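Local coordinates for 2-hydroxyisobutyryl-CoA mutase large subunit (Aquincola tertiaricarbonis, PDB 4R3U) that catalyses, together with its small cobalamin-binding partner subunit, the B12-dependent interconversion of 2-hydroxyisobutyryl-CoA and (S)-3-hydroxybutyryl-CoA, at the interface of chains A and B. Sequence-based numbering; all coordinates share one arbitrary frame. Chains: chain A/B, 2-hydroxyisobutyryl-CoA mutase large subunit.

Contact 1: the interface of chains A and B. Residues chain A 76-77, 84, 412-413; chain B 59-61.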
loop_
_atom_site.group_PDB
_atom_site.type_symbol
_atom_site.label_atom_id
_atom_site.label_comp_id
_atom_site.label_asym_id
_atom_site.label_seq_id
_atom_site.Cartn_x
_atom_site.Cartn_y
_atom_site.Cartn_z
ATOM N N LEU A 76 21.032 18.355 -3.595
ATOM C CA LEU A 76 19.914 18.906 -2.834
ATOM C C LEU A 76 18.659 19.158 -3.711
ATOM O O LEU A 76 18.791 19.490 -4.902
ATOM C CB LEU A 76 20.365 20.214 -2.141
ATOM C CG LEU A 76 21.455 20.099 -1.053
ATOM C CD1 LEU A 76 22.120 21.441 -0.786
ATOM C CD2 LEU A 76 20.895 19.545 0.233
ATOM N N PRO A 77 17.434 19.010 -3.138
ATOM C CA PRO A 77 16.214 19.262 -3.942
ATOM C C PRO A 77 16.089 20.732 -4.335
ATOM O O PRO A 77 16.487 21.600 -3.558
ATOM C CB PRO A 77 15.078 18.824 -3.018
ATOM C CG PRO A 77 15.660 18.912 -1.622
ATOM C CD PRO A 77 17.102 18.588 -1.755
ATOM N N ARG A 84 17.013 14.948 -6.462
ATOM C CA ARG A 84 16.211 14.912 -5.230
ATOM C C ARG A 84 14.850 15.649 -5.271
ATOM O O ARG A 84 14.086 15.569 -4.315
ATOM C CB ARG A 84 17.072 15.375 -4.046
ATOM C CG ARG A 84 18.479 14.769 -4.102
ATOM C CD ARG A 84 19.190 14.823 -2.786
ATOM N NE ARG A 84 18.570 13.916 -1.841
ATOM C CZ ARG A 84 18.692 14.017 -0.530
ATOM N NH1 ARG A 84 19.424 14.987 0.001
ATOM N NH2 ARG A 84 18.075 13.150 0.269
ATOM N N VAL A 412 9.973 14.633 4.841
ATOM C CA VAL A 412 11.411 14.614 4.580
ATOM C C VAL A 412 11.558 14.523 3.075
ATOM O O VAL A 412 10.934 13.651 2.468
ATOM C CB VAL A 412 12.177 13.490 5.353
ATOM C CG1 VAL A 412 13.639 13.393 4.919
ATOM C CG2 VAL A 412 12.097 13.714 6.858
ATOM N N ILE A 413 12.322 15.454 2.465
ATOM C CA ILE A 413 12.510 15.492 1.008
ATOM C C ILE A 413 13.512 14.436 0.544
ATOM O O ILE A 413 14.598 14.303 1.135
ATOM C CB ILE A 413 12.815 16.916 0.445
ATOM C CG1 ILE A 413 11.767 17.927 0.924
ATOM C CG2 ILE A 413 12.862 16.903 -1.101
ATOM C CD1 ILE A 413 12.208 19.264 0.921
ATOM N N ARG B 59 14.482 18.876 6.839
ATOM C CA ARG B 59 13.883 19.070 5.523
ATOM C C ARG B 59 14.412 18.004 4.564
ATOM O O ARG B 59 13.633 17.404 3.819
ATOM C CB ARG B 59 14.186 20.488 5.002
ATOM C CG ARG B 59 13.717 20.779 3.570
ATOM C CD ARG B 59 13.931 22.233 3.164
ATOM N NE ARG B 59 13.194 23.144 4.040
ATOM C CZ ARG B 59 13.733 23.854 5.030
ATOM N NH1 ARG B 59 15.044 23.826 5.240
ATOM N NH2 ARG B 59 12.966 24.609 5.803
ATOM N N THR B 60 15.739 17.766 4.606
ATOM C CA THR B 60 16.463 16.765 3.823
ATOM C C THR B 60 17.698 16.308 4.602
ATOM O O THR B 60 18.184 17.030 5.482
ATOM C CB THR B 60 16.746 17.266 2.380
ATOM O OG1 THR B 60 16.580 16.188 1.458
ATOM C CG2 THR B 60 18.134 17.936 2.213
ATOM N N TYR B 61 18.189 15.110 4.279
ATOM C CA TYR B 61 19.382 14.524 4.880
ATOM C C TYR B 61 20.450 14.319 3.778
ATOM O O TYR B 61 20.122 13.927 2.651
ATOM C CB TYR B 61 19.038 13.200 5.612
ATOM C CG TYR B 61 18.200 13.385 6.859
ATOM C CD1 TYR B 61 16.831 13.637 6.774
ATOM C CD2 TYR B 61 18.765 13.277 8.127
ATOM C CE1 TYR B 61 16.060 13.843 7.920
ATOM C CE2 TYR B 61 17.994 13.450 9.281
ATOM C CZ TYR B 61 16.640 13.728 9.173
ATOM O OH TYR B 61 15.890 13.925 10.306
HETATM O O HOH W 1 16.737 13.146 2.957
#
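The side chain of A:Arg84 leaves its backbone with CG opposite the carbonyl carbon (chi1 -43°) and bends at chi3 (69°), which carries its guanidinium group to B:Thr60 and B:Tyr61 of the other chain. There NH1 donates a hydrogen bond to the backbone O of B:Tyr61, 2.9 Å away. The approach is not ideal: the donor stands above the carbonyl plane and the oxygen is tilted from the guanidinium plane, while NH2 adds a weak second bond to the same oxygen. Backbone meets backbone more squarely next door, where A:Ile413 N gives a nearly straight bond to B:Arg59 O at 2.7 Å. The carbonyl of A:Ile413 is used as well. The hydroxyl OG1 of B:Thr60 donates to A:Ile413 O over 2.8 Å, coming from above the carbonyl plane, and water 1 reaches that same oxygen at 3.0 Å. By also bonding B:Tyr61 N, 2.8 Å away, this water adds a bridge between the chains; it lies at the edge of the tyrosine ring, in its plane.

Carbon packing flanks the polar centre. The side chains of A:Ile413 and B:Arg59 run side by side in the same direction, CD1 against the aliphatic CG. A:Val412 stands at about a right angle to B:Tyr61, with CG1 3.7 Å from ring atom CD1. On the far side of B:Thr60, its methyl CG2 packs on A:Leu76 CD2 at 3.8 Å. All of these residues lie in loops, and the patch probably helps pin the segment 59-61 of one large subunit onto its neighbour, stabilising the pair of large subunits within the tetramer.

Contact 2: the interface of chains A and B. Residues chain A 78, 87-89; chain B 34-35, 38.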
loop_
_atom_site.group_PDB
_atom_site.type_symbol
_atom_site.label_atom_id
_atom_site.label_comp_id
_atom_site.label_asym_id
_atom_site.label_seq_id
_atom_site.Cartn_x
_atom_site.Cartn_y
_atom_site.Cartn_z
ATOM N N GLY A 78 15.595 20.997 -5.545
ATOM C CA GLY A 78 15.458 22.363 -6.034
ATOM C C GLY A 78 16.766 23.026 -6.438
ATOM O O GLY A 78 16.806 24.244 -6.669
ATOM N N TYR A 87 11.746 21.147 -6.555
ATOM C CA TYR A 87 11.535 22.226 -5.591
ATOM C C TYR A 87 12.346 21.986 -4.300
ATOM O O TYR A 87 12.543 20.835 -3.907
ATOM C CB TYR A 87 10.026 22.422 -5.287
ATOM C CG TYR A 87 9.099 22.409 -6.488
ATOM C CD1 TYR A 87 9.365 23.187 -7.613
ATOM C CD2 TYR A 87 7.919 21.669 -6.473
ATOM C CE1 TYR A 87 8.525 23.158 -8.729
ATOM C CE2 TYR A 87 7.045 21.669 -7.565
ATOM C CZ TYR A 87 7.352 22.419 -8.689
ATOM O OH TYR A 87 6.496 22.418 -9.759
ATOM N N PRO A 88 12.858 23.041 -3.631
ATOM C CA PRO A 88 13.674 22.799 -2.424
ATOM C C PRO A 88 12.884 22.441 -1.169
ATOM O O PRO A 88 13.492 22.073 -0.177
ATOM C CB PRO A 88 14.392 24.136 -2.235
ATOM C CG PRO A 88 13.424 25.135 -2.762
ATOM C CD PRO A 88 12.789 24.481 -3.951
ATOM N N THR A 89 11.558 22.600 -1.198
ATOM C CA THR A 89 10.652 22.427 -0.058
ATOM C C THR A 89 9.669 21.287 -0.235
ATOM O O THR A 89 9.140 20.760 0.766
ATOM C CB THR A 89 9.993 23.773 0.267
ATOM O OG1 THR A 89 9.071 23.645 1.314
ATOM C CG2 THR A 89 9.397 24.433 -0.932
ATOM N N GLU B 34 17.730 29.096 -2.439
ATOM C CA GLU B 34 16.557 28.373 -2.924
ATOM C C GLU B 34 15.455 28.194 -1.904
ATOM O O GLU B 34 14.281 28.417 -2.233
ATOM C CB GLU B 34 16.946 27.022 -3.558
ATOM C CG GLU B 34 17.632 27.123 -4.919
ATOM C CD GLU B 34 19.122 27.409 -4.888
ATOM O OE1 GLU B 34 19.724 27.307 -3.794
ATOM O OE2 GLU B 34 19.678 27.776 -5.951
ATOM N N VAL B 35 15.824 27.782 -0.674
ATOM C CA VAL B 35 14.872 27.541 0.414
ATOM C C VAL B 35 14.235 28.852 0.884
ATOM O O VAL B 35 13.011 28.904 1.004
ATOM C CB VAL B 35 15.470 26.685 1.568
ATOM C CG1 VAL B 35 14.478 26.493 2.706
ATOM C CG2 VAL B 35 15.953 25.336 1.053
ATOM N N PHE B 38 11.613 30.249 -1.799
ATOM C CA PHE B 38 10.437 29.397 -1.821
ATOM C C PHE B 38 9.561 29.581 -0.571
ATOM O O PHE B 38 8.338 29.691 -0.690
ATOM C CB PHE B 38 10.856 27.915 -2.003
ATOM C CG PHE B 38 10.819 27.480 -3.453
ATOM C CD1 PHE B 38 11.756 27.961 -4.369
ATOM C CD2 PHE B 38 9.821 26.628 -3.914
ATOM C CE1 PHE B 38 11.697 27.585 -5.718
ATOM C CE2 PHE B 38 9.749 26.272 -5.263
ATOM C CZ PHE B 38 10.681 26.764 -6.162
#
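A:Pro88 lies against the aromatic ring of B:Phe38, its CD placed over the middle of the face, 3.4 Å from the ring centroid, in a CH-pi contact. The two side chains cross at about a right angle. Neighbouring CG of the proline shares the approach and sits 3.6 Å from B:Phe38 CG, near the root of the ring. Two more residues of chain A meet the ring along its CD2-CE2 side. A:Thr89 brings its methyl CG2 to 3.7 Å from B:Phe38 CD2; this methyl occupies the crowded position between backbone N and carbonyl carbon, with the hydroxyl OG1 opposite the N (chi1 177°). A:Tyr87 crosses the phenylalanine almost perpendicularly, its CB 3.9 Å from B:Phe38 CE2 and its ring atom CD1 just as near to that carbon.

About one helical turn back from B:Phe38, B:Val35 and B:Glu34 meet the CB-CG side of the proline. B:Val35 places CG2 3.8 Å from A:Pro88 CB, and the backbone O of B:Glu34 lies 3.4 Å from A:Pro88 CG. With CG of B:Glu34 opposite its own carbonyl carbon (chi1 -73°), this CH2 passes A:Gly78 O at 3.5 Å. A:Pro88 thus fits into the angle between the phenylalanine face and the first turn of the helix.

What sets the three B residues in register is helix 34-41, which turns one side toward chain A. Their partners A:Gly78 and A:Tyr87 to A:Thr89 are in loops, and A:Tyr87, A:Pro88 and A:Thr89 belong to the (3S)-3-hydroxybutanoyl-CoA binding site. Helix 34-41, the second helix of one large subunit, therefore packs directly on a substrate-binding loop of the other, just ahead of the short 3-10 helix 90-92.

The C-alpha centres of contact 1 and contact 2 lie about 9 Å apart, so they form neighbouring parts of one interface. They share no residue, but A:Pro77 and A:Gly78 are consecutive, and the chain from 76 to 89 supplies residues to both. Chain B contributes helix 34-41 to contact 2 and, further along, the 59-61 loop to contact 1, so its N-terminal region engages chain A at successive points. Two-fold symmetry repeats both with the chains exchanged. Each large subunit thus lends this region to its partner, which may help steady the partner's CoA-binding loop.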